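Long-range contact in chitin deacetylase 1 (Bombyx mori, PDB 5ZNT), which hydrolyses the acetamido groups of N-acetylglucosamine residues in chitin, releasing acetate, as a zinc-dependent, secreted carbohydrate esterase of family 4: residues A[65-73]-A[320-331]. Sequence-based numbering, arbitrary orientation.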
loop_
_atom_site.group_PDB
_atom_site.type_symbol
_atom_site.label_atom_id
_atom_site.label_comp_id
_atom_site.label_asym_id
_atom_site.label_seq_id
_atom_site.Cartn_x
_atom_site.Cartn_y
_atom_site.Cartn_z
ATOM N N LYS A 65 6.909 -12.566 13.864
ATOM C CA LYS A 65 8.070 -12.677 12.990
ATOM C C LYS A 65 7.739 -13.539 11.786
ATOM O O LYS A 65 7.039 -14.544 11.916
ATOM C CB LYS A 65 9.275 -13.307 13.712
ATOM C CG LYS A 65 9.544 -12.765 15.088
ATOM C CD LYS A 65 10.554 -11.654 15.046
ATOM C CE LYS A 65 11.029 -11.308 16.456
ATOM N NZ LYS A 65 11.677 -9.998 16.421
ATOM N N ASN A 66 8.263 -13.147 10.628
ATOM C CA ASN A 66 8.192 -13.947 9.411
ATOM C C ASN A 66 9.115 -15.164 9.532
ATOM O O ASN A 66 9.916 -15.244 10.459
ATOM C CB ASN A 66 8.603 -13.099 8.217
ATOM C CG ASN A 66 7.500 -12.165 7.769
ATOM O OD1 ASN A 66 6.320 -12.515 7.824
ATOM N ND2 ASN A 66 7.879 -10.989 7.309
ATOM N N PRO A 67 9.037 -16.117 8.595
ATOM C CA PRO A 67 9.904 -17.313 8.696
ATOM C C PRO A 67 11.391 -17.008 8.631
ATOM O O PRO A 67 12.191 -17.885 8.985
ATOM C CB PRO A 67 9.461 -18.173 7.504
ATOM C CG PRO A 67 8.038 -17.759 7.248
ATOM C CD PRO A 67 8.026 -16.269 7.535
ATOM N N ASN A 68 11.793 -15.803 8.210
ATOM C CA ASN A 68 13.192 -15.397 8.220
ATOM C C ASN A 68 13.632 -14.836 9.562
ATOM O O ASN A 68 14.744 -14.313 9.661
ATOM C CB ASN A 68 13.458 -14.357 7.116
ATOM C CG ASN A 68 12.641 -13.090 7.297
ATOM O OD1 ASN A 68 11.872 -12.959 8.250
ATOM N ND2 ASN A 68 12.810 -12.143 6.385
ATOM N N GLY A 69 12.776 -14.889 10.580
ATOM C CA GLY A 69 13.114 -14.336 11.872
ATOM C C GLY A 69 12.888 -12.839 12.030
ATOM O O GLY A 69 13.106 -12.316 13.128
ATOM N N CYS A 70 12.467 -12.131 10.982
ATOM C CA CYS A 70 12.308 -10.680 11.057
ATOM C C CYS A 70 10.863 -10.298 11.385
ATOM O O CYS A 70 9.918 -11.012 11.038
ATOM C CB CYS A 70 12.728 -10.018 9.738
ATOM S SG CYS A 70 14.495 -10.321 9.276
ATOM N N ASP A 71 10.705 -9.131 12.025
ATOM C CA ASP A 71 9.378 -8.609 12.336
ATOM C C ASP A 71 8.539 -8.492 11.067
ATOM O O ASP A 71 9.036 -8.115 10.008
ATOM C CB ASP A 71 9.493 -7.235 13.002
ATOM C CG ASP A 71 10.197 -7.299 14.353
ATOM O OD1 ASP A 71 10.036 -8.293 15.077
ATOM O OD2 ASP A 71 10.886 -6.337 14.694
ATOM N N ILE A 72 7.256 -8.836 11.178
ATOM C CA ILE A 72 6.340 -8.611 10.065
ATOM C C ILE A 72 6.307 -7.120 9.731
ATOM O O ILE A 72 6.476 -6.261 10.604
ATOM C CB ILE A 72 4.931 -9.139 10.381
ATOM C CG1 ILE A 72 4.331 -8.462 11.612
ATOM C CG2 ILE A 72 4.968 -10.637 10.608
ATOM C CD1 ILE A 72 2.836 -8.864 11.795
ATOM N N LYS A 73 6.131 -6.811 8.451
ATOM C CA LYS A 73 6.179 -5.432 7.978
ATOM C C LYS A 73 4.909 -5.110 7.205
ATOM O O LYS A 73 4.367 -5.961 6.495
ATOM C CB LYS A 73 7.383 -5.172 7.072
ATOM C CG LYS A 73 8.753 -5.503 7.694
ATOM C CD LYS A 73 8.989 -4.699 8.987
ATOM C CE LYS A 73 10.485 -4.742 9.362
ATOM N NZ LYS A 73 10.981 -6.161 9.412
ATOM N N LYS A 320 14.485 -17.334 3.137
ATOM C CA LYS A 320 14.979 -17.123 4.494
ATOM C C LYS A 320 16.183 -16.196 4.537
ATOM O O LYS A 320 16.393 -15.507 5.541
ATOM C CB LYS A 320 15.353 -18.460 5.136
ATOM C CG LYS A 320 14.168 -19.242 5.645
ATOM C CD LYS A 320 14.583 -20.601 6.216
ATOM C CE LYS A 320 15.194 -21.496 5.124
ATOM N NZ LYS A 320 15.453 -22.896 5.574
ATOM N N ASN A 321 17.001 -16.175 3.485
ATOM C CA ASN A 321 18.196 -15.341 3.481
ATOM C C ASN A 321 18.146 -14.268 2.400
ATOM O O ASN A 321 19.178 -13.674 2.074
ATOM C CB ASN A 321 19.455 -16.206 3.332
ATOM C CG ASN A 321 19.344 -17.204 2.201
ATOM O OD1 ASN A 321 19.277 -16.831 1.030
ATOM N ND2 ASN A 321 19.289 -18.483 2.547
ATOM N N PHE A 322 16.963 -14.003 1.846
ATOM C CA PHE A 322 16.777 -12.932 0.869
ATOM C C PHE A 322 17.000 -11.581 1.547
ATOM O O PHE A 322 16.239 -11.188 2.441
ATOM C CB PHE A 322 15.376 -13.042 0.277
ATOM C CG PHE A 322 15.148 -12.182 -0.926
ATOM C CD1 PHE A 322 16.116 -12.068 -1.914
ATOM C CD2 PHE A 322 13.946 -11.487 -1.077
ATOM C CE1 PHE A 322 15.891 -11.283 -3.043
ATOM C CE2 PHE A 322 13.709 -10.706 -2.198
ATOM C CZ PHE A 322 14.679 -10.600 -3.184
ATOM N N GLU A 323 18.054 -10.873 1.139
ATOM C CA GLU A 323 18.465 -9.671 1.861
ATOM C C GLU A 323 17.427 -8.549 1.856
ATOM O O GLU A 323 17.253 -7.919 2.914
ATOM C CB GLU A 323 19.803 -9.153 1.315
ATOM C CG GLU A 323 21.012 -9.960 1.789
ATOM C CD GLU A 323 21.020 -10.188 3.304
ATOM O OE1 GLU A 323 20.808 -9.219 4.076
ATOM O OE2 GLU A 323 21.228 -11.348 3.728
ATOM N N PRO A 324 16.733 -8.234 0.752
ATOM C CA PRO A 324 15.742 -7.141 0.830
ATOM C C PRO A 324 14.677 -7.386 1.879
ATOM O O PRO A 324 14.235 -6.436 2.536
ATOM C CB PRO A 324 15.162 -7.095 -0.591
ATOM C CG PRO A 324 16.302 -7.604 -1.465
ATOM C CD PRO A 324 16.923 -8.695 -0.640
ATOM N N TRP A 325 14.276 -8.641 2.089
ATOM C CA TRP A 325 13.283 -8.939 3.114
ATOM C C TRP A 325 13.847 -8.892 4.531
ATOM O O TRP A 325 13.075 -9.010 5.496
ATOM C CB TRP A 325 12.648 -10.301 2.843
ATOM C CG TRP A 325 11.731 -10.315 1.646
ATOM C CD1 TRP A 325 11.559 -9.322 0.724
ATOM C CD2 TRP A 325 10.861 -11.380 1.253
ATOM N NE1 TRP A 325 10.626 -9.706 -0.218
ATOM C CE2 TRP A 325 10.178 -10.960 0.090
ATOM C CE3 TRP A 325 10.593 -12.647 1.771
ATOM C CZ2 TRP A 325 9.245 -11.759 -0.556
ATOM C CZ3 TRP A 325 9.671 -13.441 1.124
ATOM C CH2 TRP A 325 9.017 -13.002 -0.035
ATOM N N ARG A 326 15.160 -8.729 4.689
ATOM C CA ARG A 326 15.783 -8.646 6.002
ATOM C C ARG A 326 16.209 -7.228 6.359
ATOM O O ARG A 326 16.776 -7.027 7.435
ATOM C CB ARG A 326 17.002 -9.584 6.077
ATOM C CG ARG A 326 16.738 -11.018 5.618
ATOM C CD ARG A 326 17.925 -11.934 5.919
ATOM N NE ARG A 326 18.263 -11.810 7.327
ATOM C CZ ARG A 326 17.811 -12.621 8.277
ATOM N NH1 ARG A 326 17.031 -13.655 7.960
ATOM N NH2 ARG A 326 18.153 -12.398 9.541
ATOM N N GLU A 327 15.977 -6.243 5.486
ATOM C CA GLU A 327 16.275 -4.854 5.843
ATOM C C GLU A 327 15.458 -4.462 7.068
ATOM O O GLU A 327 14.264 -4.785 7.165
ATOM C CB GLU A 327 15.981 -3.898 4.680
ATOM C CG GLU A 327 16.752 -4.184 3.384
ATOM C CD GLU A 327 16.188 -3.407 2.184
ATOM O OE1 GLU A 327 15.393 -2.466 2.405
ATOM O OE2 GLU A 327 16.525 -3.744 1.021
ATOM N N LYS A 328 16.112 -3.807 8.023
ATOM C CA LYS A 328 15.484 -3.442 9.287
ATOM C C LYS A 328 14.740 -4.644 9.864
ATOM O O LYS A 328 13.544 -4.601 10.161
ATOM C CB LYS A 328 14.571 -2.224 9.112
ATOM C CG LYS A 328 15.341 -0.976 8.704
ATOM C CD LYS A 328 14.452 0.244 8.632
ATOM C CE LYS A 328 14.468 0.848 7.244
ATOM N NZ LYS A 328 13.851 2.205 7.254
ATOM N N CYS A 329 15.506 -5.731 10.017
ATOM C CA CYS A 329 14.952 -7.022 10.398
ATOM C C CYS A 329 14.138 -6.920 11.679
ATOM O O CYS A 329 12.931 -7.195 11.694
ATOM C CB CYS A 329 16.081 -8.052 10.555
ATOM S SG CYS A 329 15.506 -9.719 10.951
ATOM N N SER A 330 14.786 -6.536 12.771
ATOM C CA SER A 330 14.143 -6.506 14.080
ATOM C C SER A 330 14.701 -5.292 14.822
ATOM O O SER A 330 15.555 -5.404 15.705
ATOM C CB SER A 330 14.373 -7.802 14.849
ATOM O OG SER A 330 13.285 -8.034 15.729
ATOM N N VAL A 331 14.208 -4.114 14.439
ATOM C CA VAL A 331 14.773 -2.867 14.926
ATOM C C VAL A 331 14.342 -2.636 16.365
ATOM O O VAL A 331 13.154 -2.729 16.705
ATOM C CB VAL A 331 14.349 -1.701 14.021
ATOM C CG1 VAL A 331 14.876 -0.373 14.565
ATOM C CG2 VAL A 331 14.864 -1.942 12.620
HETATM O O HOH W 1 14.534 -12.839 4.237
HETATM O O HOH W 2 12.291 -6.830 7.006
#
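A disulfide between C70 and C329 ties the loop leading into strand 75-78 to the one that follows helix 316-319, its SG atoms 2.0 Å apart with chi3 of -99°. C70 SG also sits over the centre of one face of the R326 guanidinium. NH1 of that arginine bonds weakly to N68 O and also donates to K320 O, approaching nearly in line with that C=O. C329 O takes D71 N at 3.0 Å and K73 NZ at 3.2 Å from opposite faces of its plane. The K73 chain, bent at chi2 and chi4 (-58° and -53°), curls back so that NZ also reaches D71 O. Both loops lie at the edge of the CE4 deacetylase fold, beside strand 298-300 and away from the zinc site. S330 OG donates to D71 OD2 (3.1 Å) from above the carboxylate plane, while K65 NZ forms a salt bridge to D71 OD1 (2.7 Å), on the syn side but tilted out of the plane. An alanine in place of D71 would probably leave the K65 ammonium without its countercharge and the S330 hydroxyl without its carboxylate acceptor. N68, its OD1 receiving C70 N in an Asx turn, points ND2 at W325 O (3.3 Å, weak) and at a water shared with F322 O.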